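Local coordinates for Rod shape-determining protein (MreC) (Helicobacter pylori, PDB 5LP5), which probably acts as a scaffold of the cell-elongation machinery, binding penicillin-binding protein 2 to support cell wall synthesis and rod shape, at residues C[126-131]-C[241-246]; C[135-140]-C[155-160]; C[210-215]-C[226-231]. All coordinates share one frame; numbering follows the deposited sequence.

Contact 1 (C[126-131]-C[241-246]); sequences YGLVSH and VFLSDV
In the first of the two antiparallel beta-barrels of MreC, strand 125-129 pairs with the C-terminal strand 241-246, which on its other side bonds to Thr96 and Thr98 of strand 93-103 and so closes the barrel. Leu128 and Leu243, a non-hydrogen-bonded pair, share one face of the sheet and cross obliquely. CG of Leu128 is anti to its carbonyl carbon, whereas CG of Leu243 is anti to its backbone N (chi1 -171°), and these choices bring Leu128 CD2 to 3.8 Å from Leu243 CD1. The same CD2 meets Val241 CG1 at 3.9 Å, so branched aliphatic side chains suit this buried face. Leu243 also serves Tyr126: its CD1 lies 3.5 Å from Tyr126 CB, and its CD2 sits over one face of the ring, toward the rim. Asp245 runs beside that ring in the same direction, its carboxylate plane turned 80° from the ring plane. The polar ends are served elsewhere, Tyr126 OH by the backbone N of Glu121 and Asp245 OD1 by a salt bridge to Lys124. On the opposite face, Gly127 pairs with Ser244, whose CB lies 3.4 Å from Gly127 O and whose OG bonds to Ile203 O; a residue without a side chain suits the place facing that serine. Val129 and Phe242 form the next hydrogen-bonded pair. Their backbones exchange two bonds, of which Phe242 N to Val129 O, 2.9 Å long, is almost straight at 177°.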
loop_
_atom_site.group_PDB
_atom_site.type_symbol
_atom_site.label_atom_id
_atom_site.label_comp_id
_atom_site.label_asym_id
_atom_site.label_seq_id
_atom_site.Cartn_x
_atom_site.Cartn_y
_atom_site.Cartn_z
ATOM N N TYR C 126 -30.353 10.404 -1.058
ATOM C CA TYR C 126 -30.486 11.371 0.022
ATOM C C TYR C 126 -30.134 10.734 1.350
ATOM O O TYR C 126 -30.195 9.530 1.487
ATOM C CB TYR C 126 -31.925 11.905 0.074
ATOM C CG TYR C 126 -32.345 12.658 -1.168
ATOM C CD1 TYR C 126 -31.965 13.979 -1.367
ATOM C CD2 TYR C 126 -33.097 12.043 -2.161
ATOM C CE1 TYR C 126 -32.334 14.669 -2.513
ATOM C CE2 TYR C 126 -33.474 12.730 -3.306
ATOM C CZ TYR C 126 -33.089 14.046 -3.480
ATOM O OH TYR C 126 -33.439 14.753 -4.605
ATOM N N GLY C 127 -29.749 11.556 2.316
ATOM C CA GLY C 127 -29.439 11.078 3.663
ATOM C C GLY C 127 -30.654 11.225 4.554
ATOM O O GLY C 127 -31.471 12.115 4.355
ATOM N N LEU C 128 -30.774 10.329 5.528
ATOM C CA LEU C 128 -31.815 10.394 6.558
ATOM C C LEU C 128 -31.216 10.640 7.943
ATOM O O LEU C 128 -30.273 9.975 8.356
ATOM C CB LEU C 128 -32.653 9.116 6.583
ATOM C CG LEU C 128 -33.568 8.855 5.357
ATOM C CD1 LEU C 128 -34.280 7.522 5.491
ATOM C CD2 LEU C 128 -34.564 9.999 5.231
ATOM N N VAL C 129 -31.792 11.605 8.652
ATOM C CA VAL C 129 -31.325 12.037 9.960
ATOM C C VAL C 129 -32.514 12.045 10.907
ATOM O O VAL C 129 -33.599 12.457 10.512
ATOM C CB VAL C 129 -30.745 13.473 9.861
ATOM C CG1 VAL C 129 -30.305 14.002 11.216
ATOM C CG2 VAL C 129 -29.562 13.481 8.923
ATOM N N SER C 130 -32.308 11.593 12.149
ATOM C CA SER C 130 -33.341 11.716 13.163
ATOM C C SER C 130 -32.913 12.568 14.350
ATOM O O SER C 130 -33.064 13.798 14.321
ATOM C CB SER C 130 -33.936 10.382 13.586
ATOM O OG SER C 130 -35.134 10.601 14.329
ATOM N N HIS C 131 -32.427 11.962 15.411
ATOM C CA HIS C 131 -32.174 12.758 16.611
ATOM C C HIS C 131 -30.738 13.202 16.540
ATOM O O HIS C 131 -29.896 12.717 17.281
ATOM C CB HIS C 131 -32.474 11.958 17.873
ATOM C CG HIS C 131 -33.935 11.799 18.148
ATOM N ND1 HIS C 131 -34.839 11.390 17.190
ATOM C CD2 HIS C 131 -34.651 11.987 19.286
ATOM C CE1 HIS C 131 -36.051 11.352 17.722
ATOM N NE2 HIS C 131 -35.965 11.709 18.993
ATOM N N VAL C 241 -38.115 12.620 11.450
ATOM C CA VAL C 241 -37.075 12.319 10.477
ATOM C C VAL C 241 -36.962 13.407 9.426
ATOM O O VAL C 241 -37.974 13.880 8.918
ATOM C CB VAL C 241 -37.326 10.978 9.774
ATOM C CG1 VAL C 241 -36.281 10.724 8.689
ATOM C CG2 VAL C 241 -37.343 9.843 10.790
ATOM N N PHE C 242 -35.720 13.786 9.118
ATOM C CA PHE C 242 -35.417 14.815 8.130
ATOM C C PHE C 242 -34.606 14.234 6.963
ATOM O O PHE C 242 -33.690 13.450 7.162
ATOM C CB PHE C 242 -34.616 15.934 8.797
ATOM C CG PHE C 242 -35.399 16.726 9.799
ATOM C CD1 PHE C 242 -36.080 17.864 9.415
ATOM C CD2 PHE C 242 -35.418 16.368 11.127
ATOM C CE1 PHE C 242 -36.796 18.610 10.333
ATOM C CE2 PHE C 242 -36.139 17.108 12.060
ATOM C CZ PHE C 242 -36.829 18.230 11.659
ATOM N N LEU C 243 -34.924 14.667 5.753
ATOM C CA LEU C 243 -34.212 14.249 4.550
ATOM C C LEU C 243 -33.089 15.203 4.246
ATOM O O LEU C 243 -33.280 16.424 4.231
ATOM C CB LEU C 243 -35.171 14.242 3.364
ATOM C CG LEU C 243 -34.676 13.624 2.063
ATOM C CD1 LEU C 243 -34.726 12.109 2.109
ATOM C CD2 LEU C 243 -35.609 14.052 0.937
ATOM N N SER C 244 -31.912 14.669 3.960
ATOM C CA SER C 244 -30.739 15.506 3.695
ATOM C C SER C 244 -30.472 15.694 2.215
ATOM O O SER C 244 -30.035 14.762 1.561
ATOM C CB SER C 244 -29.506 14.897 4.340
ATOM O OG SER C 244 -28.362 15.590 3.886
ATOM N N ASP C 245 -30.710 16.910 1.715
ATOM C CA ASP C 245 -30.552 17.253 0.298
ATOM C C ASP C 245 -29.335 18.171 0.110
ATOM O O ASP C 245 -29.426 19.373 0.392
ATOM C CB ASP C 245 -31.833 17.934 -0.212
ATOM C CG ASP C 245 -31.808 18.205 -1.747
ATOM O OD1 ASP C 245 -30.785 18.064 -2.396
ATOM O OD2 ASP C 245 -32.813 18.560 -2.347
ATOM N N VAL C 246 -28.221 17.612 -0.364
ATOM C CA VAL C 246 -26.982 18.386 -0.593
ATOM C C VAL C 246 -26.956 18.822 -2.047
ATOM O O VAL C 246 -27.034 17.981 -2.931
ATOM C CB VAL C 246 -25.731 17.524 -0.324
ATOM C CG1 VAL C 246 -24.475 18.250 -0.735
ATOM C CG2 VAL C 246 -25.631 17.122 1.140
#

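Contact 2 (C[135-140]-C[155-160]); sequences IGIAVL and CAYSVM
Where the two beta-barrels of MreC meet, strand 134-141 of the first packs against residues 155-157, the connection that runs into strand 158-161 of the second. Ile137 carries the contact. Its CB leaves the strand toward the connection, passing the carbonyl oxygen of Tyr126 on the neighbouring strand. There the side chain forks. CG2, anti to the carbonyl carbon, reaches Tyr157 CD2 at 4.0 Å and lies 4.1 Å from Ala156 O, with the isoleucine and tyrosine side chains sliding past each other in opposite directions. CG1 takes the crowded position between backbone N and carbonyl carbon (chi1 67°), and an extended chi2 of 179° carries CD1 onward to the backbone, 3.9 Å from Cys155 CA and 4.1 Å from Ala156 N. A beta-branched residue suits this site because its two arms touch successive residues of the connection at once. Tyr157 also holds its CG in the crowded position (chi1 52°); its OH bonds to Asn150 OD1, which satisfies the polar end of a buried ring, and the ring meets Phe204 edge-to-face. Between the two segments the contact is van der Waals packing, and the polar bonds lie around it. Penicillin-binding protein 2 covers part of this region: its Gln139 packs on Ile137, its Tyr134 on Ala156. Gly136, whose backbone angles are ones that a side chain would hardly permit, completes the contact; the sulfur of Cys155, anti to its own backbone N, touches this glycine, SG lying 3.9 Å from Gly136 CA.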
loop_
_atom_site.group_PDB
_atom_site.type_symbol
_atom_site.label_atom_id
_atom_site.label_comp_id
_atom_site.label_asym_id
_atom_site.label_seq_id
_atom_site.Cartn_x
_atom_site.Cartn_y
_atom_site.Cartn_z
ATOM N N ILE C 135 -29.434 7.834 10.282
ATOM C CA ILE C 135 -30.177 6.551 10.348
ATOM C C ILE C 135 -30.150 5.749 9.058
ATOM O O ILE C 135 -30.413 4.557 9.080
ATOM C CB ILE C 135 -31.655 6.725 10.778
ATOM C CG1 ILE C 135 -32.454 7.556 9.747
ATOM C CG2 ILE C 135 -31.717 7.377 12.144
ATOM C CD1 ILE C 135 -33.954 7.576 10.005
ATOM N N GLY C 136 -29.847 6.382 7.932
ATOM C CA GLY C 136 -29.802 5.657 6.643
ATOM C C GLY C 136 -29.930 6.588 5.456
ATOM O O GLY C 136 -29.611 7.760 5.550
ATOM N N ILE C 137 -30.367 6.060 4.333
ATOM C CA ILE C 137 -30.500 6.858 3.128
ATOM C C ILE C 137 -31.856 6.658 2.498
ATOM O O ILE C 137 -32.600 5.769 2.884
ATOM C CB ILE C 137 -29.434 6.493 2.067
ATOM C CG1 ILE C 137 -29.662 5.066 1.545
ATOM C CG2 ILE C 137 -28.031 6.629 2.654
ATOM C CD1 ILE C 137 -28.685 4.632 0.484
ATOM N N ALA C 138 -32.156 7.475 1.502
ATOM C CA ALA C 138 -33.469 7.456 0.860
ATOM C C ALA C 138 -33.338 7.681 -0.629
ATOM O O ALA C 138 -32.609 8.569 -1.050
ATOM C CB ALA C 138 -34.376 8.523 1.479
ATOM N N VAL C 139 -34.061 6.898 -1.408
ATOM C CA VAL C 139 -34.056 7.075 -2.868
ATOM C C VAL C 139 -35.462 7.105 -3.440
ATOM O O VAL C 139 -36.322 6.308 -3.048
ATOM C CB VAL C 139 -33.306 5.938 -3.594
ATOM C CG1 VAL C 139 -32.997 6.367 -5.023
ATOM C CG2 VAL C 139 -32.034 5.562 -2.848
ATOM N N LEU C 140 -35.682 8.024 -4.372
ATOM C CA LEU C 140 -36.943 8.058 -5.113
ATOM C C LEU C 140 -36.812 7.144 -6.319
ATOM O O LEU C 140 -35.884 7.292 -7.097
ATOM C CB LEU C 140 -37.262 9.481 -5.553
ATOM C CG LEU C 140 -38.503 9.689 -6.397
ATOM C CD1 LEU C 140 -39.748 9.322 -5.618
ATOM C CD2 LEU C 140 -38.582 11.138 -6.885
ATOM N N CYS C 155 -27.824 0.466 1.964
ATOM C CA CYS C 155 -27.463 1.638 2.733
ATOM C C CYS C 155 -25.969 1.740 2.822
ATOM O O CYS C 155 -25.324 0.874 3.401
ATOM C CB CYS C 155 -28.072 1.582 4.128
ATOM S SG CYS C 155 -27.430 2.871 5.204
ATOM N N ALA C 156 -25.424 2.797 2.236
ATOM C CA ALA C 156 -23.988 3.063 2.261
ATOM C C ALA C 156 -23.721 4.554 2.138
ATOM O O ALA C 156 -24.411 5.258 1.421
ATOM C CB ALA C 156 -23.284 2.322 1.131
ATOM N N TYR C 157 -22.716 5.039 2.859
ATOM C CA TYR C 157 -22.348 6.435 2.776
ATOM C C TYR C 157 -20.984 6.693 3.385
ATOM O O TYR C 157 -20.392 5.787 3.945
ATOM C CB TYR C 157 -23.410 7.303 3.417
ATOM C CG TYR C 157 -23.826 6.925 4.821
ATOM C CD1 TYR C 157 -23.216 7.495 5.925
ATOM C CD2 TYR C 157 -24.885 6.056 5.046
ATOM C CE1 TYR C 157 -23.618 7.187 7.221
ATOM C CE2 TYR C 157 -25.304 5.750 6.337
ATOM C CZ TYR C 157 -24.664 6.307 7.416
ATOM O OH TYR C 157 -25.117 6.005 8.681
ATOM N N SER C 158 -20.462 7.910 3.209
ATOM C CA SER C 158 -19.085 8.249 3.607
ATOM C C SER C 158 -19.001 8.833 5.010
ATOM O O SER C 158 -19.676 9.800 5.311
ATOM C CB SER C 158 -18.458 9.236 2.640
ATOM O OG SER C 158 -17.089 9.390 2.996
ATOM N N VAL C 159 -18.129 8.270 5.841
ATOM C CA VAL C 159 -17.932 8.743 7.217
ATOM C C VAL C 159 -16.453 9.019 7.527
ATOM O O VAL C 159 -15.560 8.612 6.770
ATOM C CB VAL C 159 -18.489 7.748 8.233
ATOM C CG1 VAL C 159 -19.986 7.594 8.033
ATOM C CG2 VAL C 159 -17.765 6.407 8.154
ATOM N N MET C 160 -16.210 9.731 8.622
ATOM C CA MET C 160 -14.850 10.025 9.104
ATOM C C MET C 160 -14.711 9.782 10.606
ATOM O O MET C 160 -15.608 10.073 11.381
ATOM C CB MET C 160 -14.450 11.467 8.776
ATOM C CG MET C 160 -15.368 12.533 9.368
ATOM S SD MET C 160 -14.955 14.124 8.658
ATOM C CE MET C 160 -16.070 15.179 9.570
#

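Contact 3 (C[210-215]-C[226-231]); sequences VGEVSS and VLKNAF
Strands 209-218 and 223-228 form an antiparallel beta hairpin of the second barrel, and a classic beta bulge at Ser214 and Ser215 sets both residues opposite Val226. Val226 O accepts Ser214 N at 2.8 Å and, weakly, Ser215 N, while Val226 N returns a bond to Ser215 O. Beyond the bulge, Glu212 and Lys228 exchange two backbone bonds, Lys228 N reaching Glu212 O at 2.8 Å. Lys228 starts from the crowded position (chi1 62°) and then runs extended across the neighbouring strand at Ser214, its CD 3.6 Å from Ser214 CB. At its end NZ donates to a water, 3.0 Å away, that in turn donates to Ser214 O. A long aliphatic chain with a charged tip suits this solvent-facing path, as a small serine suits the spot beneath it. On the barrel side, the side chains of Leu227 and Val210 cross obliquely, with Leu227 CD1 3.8 Å from Val210 CG1, and both pack on Leu178 and Val195. Gly211, with an extended backbone, faces Ala230 where the hairpin's second strand has ended. Glu212 OE1 and Lys228 NZ remain 5.1 Å apart, so their attraction is probably diffuse, and the pairing rests on backbone bonds with an apolar inner face.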
loop_
_atom_site.group_PDB
_atom_site.type_symbol
_atom_site.label_atom_id
_atom_site.label_comp_id
_atom_site.label_asym_id
_atom_site.label_seq_id
_atom_site.Cartn_x
_atom_site.Cartn_y
_atom_site.Cartn_z
ATOM N N VAL C 210 -22.794 9.464 13.768
ATOM C CA VAL C 210 -23.127 8.129 13.309
ATOM C C VAL C 210 -23.039 7.121 14.439
ATOM O O VAL C 210 -24.014 6.399 14.691
ATOM C CB VAL C 210 -22.210 7.688 12.163
ATOM C CG1 VAL C 210 -22.535 6.273 11.743
ATOM C CG2 VAL C 210 -22.416 8.606 10.979
ATOM N N GLY C 211 -21.873 7.073 15.097
ATOM C CA GLY C 211 -21.621 6.093 16.173
ATOM C C GLY C 211 -20.215 6.162 16.728
ATOM O O GLY C 211 -19.538 7.162 16.559
ATOM N N GLU C 212 -19.792 5.108 17.405
ATOM C CA GLU C 212 -18.469 5.056 18.031
ATOM C C GLU C 212 -17.810 3.719 17.736
ATOM O O GLU C 212 -18.486 2.700 17.658
ATOM C CB GLU C 212 -18.580 5.218 19.557
ATOM C CG GLU C 212 -19.160 6.556 19.995
ATOM C CD GLU C 212 -19.484 6.667 21.467
ATOM O OE1 GLU C 212 -18.872 5.909 22.282
ATOM O OE2 GLU C 212 -20.335 7.556 21.763
ATOM N N VAL C 213 -16.491 3.721 17.603
ATOM C CA VAL C 213 -15.778 2.503 17.261
ATOM C C VAL C 213 -15.796 1.539 18.444
ATOM O O VAL C 213 -15.420 1.911 19.543
ATOM C CB VAL C 213 -14.330 2.806 16.865
ATOM C CG1 VAL C 213 -13.567 1.509 16.548
ATOM C CG2 VAL C 213 -14.316 3.742 15.669
ATOM N N SER C 214 -16.269 0.313 18.234
ATOM C CA SER C 214 -16.283 -0.670 19.310
ATOM C C SER C 214 -15.206 -1.740 19.131
ATOM O O SER C 214 -14.631 -2.201 20.111
ATOM C CB SER C 214 -17.662 -1.286 19.487
ATOM O OG SER C 214 -17.779 -2.503 18.844
ATOM N N SER C 215 -14.913 -2.129 17.895
ATOM C CA SER C 215 -13.833 -3.093 17.627
ATOM C C SER C 215 -13.290 -2.841 16.226
ATOM O O SER C 215 -13.849 -2.048 15.473
ATOM C CB SER C 215 -14.319 -4.541 17.761
ATOM O OG SER C 215 -15.181 -4.891 16.674
ATOM N N VAL C 226 -16.189 -1.822 13.599
ATOM C CA VAL C 226 -17.557 -2.104 13.961
ATOM C C VAL C 226 -18.000 -1.049 14.934
ATOM O O VAL C 226 -17.258 -0.730 15.860
ATOM C CB VAL C 226 -17.678 -3.482 14.636
ATOM C CG1 VAL C 226 -19.136 -3.769 14.999
ATOM C CG2 VAL C 226 -17.126 -4.564 13.711
ATOM N N LEU C 227 -19.202 -0.519 14.741
ATOM C CA LEU C 227 -19.679 0.604 15.558
ATOM C C LEU C 227 -20.586 0.157 16.669
ATOM O O LEU C 227 -21.224 -0.862 16.565
ATOM C CB LEU C 227 -20.436 1.625 14.703
ATOM C CG LEU C 227 -19.672 2.131 13.499
ATOM C CD1 LEU C 227 -20.436 3.266 12.854
ATOM C CD2 LEU C 227 -18.299 2.631 13.882
ATOM N N LYS C 228 -20.652 0.964 17.714
ATOM C CA LYS C 228 -21.661 0.837 18.745
ATOM C C LYS C 228 -22.332 2.216 18.896
ATOM O O LYS C 228 -21.855 3.190 18.317
ATOM C CB LYS C 228 -21.018 0.386 20.048
ATOM C CG LYS C 228 -19.985 1.357 20.607
ATOM C CD LYS C 228 -19.344 0.874 21.893
ATOM C CE LYS C 228 -18.011 1.595 22.131
ATOM N NZ LYS C 228 -17.277 1.155 23.373
ATOM N N ASN C 229 -23.433 2.299 19.638
ATOM C CA ASN C 229 -24.180 3.539 19.770
ATOM C C ASN C 229 -24.620 4.128 18.430
ATOM O O ASN C 229 -24.836 5.348 18.335
ATOM C CB ASN C 229 -23.354 4.593 20.493
ATOM C CG ASN C 229 -23.214 4.309 21.945
ATOM O OD1 ASN C 229 -24.221 4.208 22.644
ATOM N ND2 ASN C 229 -21.966 4.162 22.423
ATOM N N ALA C 230 -24.747 3.288 17.401
ATOM C CA ALA C 230 -25.293 3.747 16.135
ATOM C C ALA C 230 -26.749 3.351 16.089
ATOM O O ALA C 230 -27.163 2.424 16.797
ATOM C CB ALA C 230 -24.553 3.135 14.966
ATOM N N PHE C 231 -27.522 4.045 15.260
ATOM C CA PHE C 231 -28.910 3.677 15.075
ATOM C C PHE C 231 -29.018 2.333 14.387
ATOM O O PHE C 231 -28.448 2.135 13.321
ATOM C CB PHE C 231 -29.661 4.711 14.225
ATOM C CG PHE C 231 -31.031 4.250 13.832
ATOM C CD1 PHE C 231 -32.066 4.276 14.750
ATOM C CD2 PHE C 231 -31.273 3.724 12.569
ATOM C CE1 PHE C 231 -33.321 3.802 14.414
ATOM C CE2 PHE C 231 -32.506 3.242 12.232
ATOM C CZ PHE C 231 -33.543 3.309 13.139
HETATM O O HOH W 1 -16.309 -1.659 22.748
#

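In the fold
Contact 2 bridges the two barrels: strand 134-141 belongs to the same barrel as contact 1, while strand 158-161 belongs to that of contact 3. The centres of contacts 1 and 2 lie about 9 Å apart, joined by probable backbone hydrogen bonds from Leu128 N to Gly136 O and from Ala138 N to Tyr126 O. Contact 3 is about 15 Å from contact 2, centre to centre, and touches it where Phe231 packs on Ile135 and Val210 on Val159. Contacts 1 and 3, about 19 Å apart between centres, do not touch. Penicillin-binding protein 2 reaches the segments of contact 2 but not those of the others.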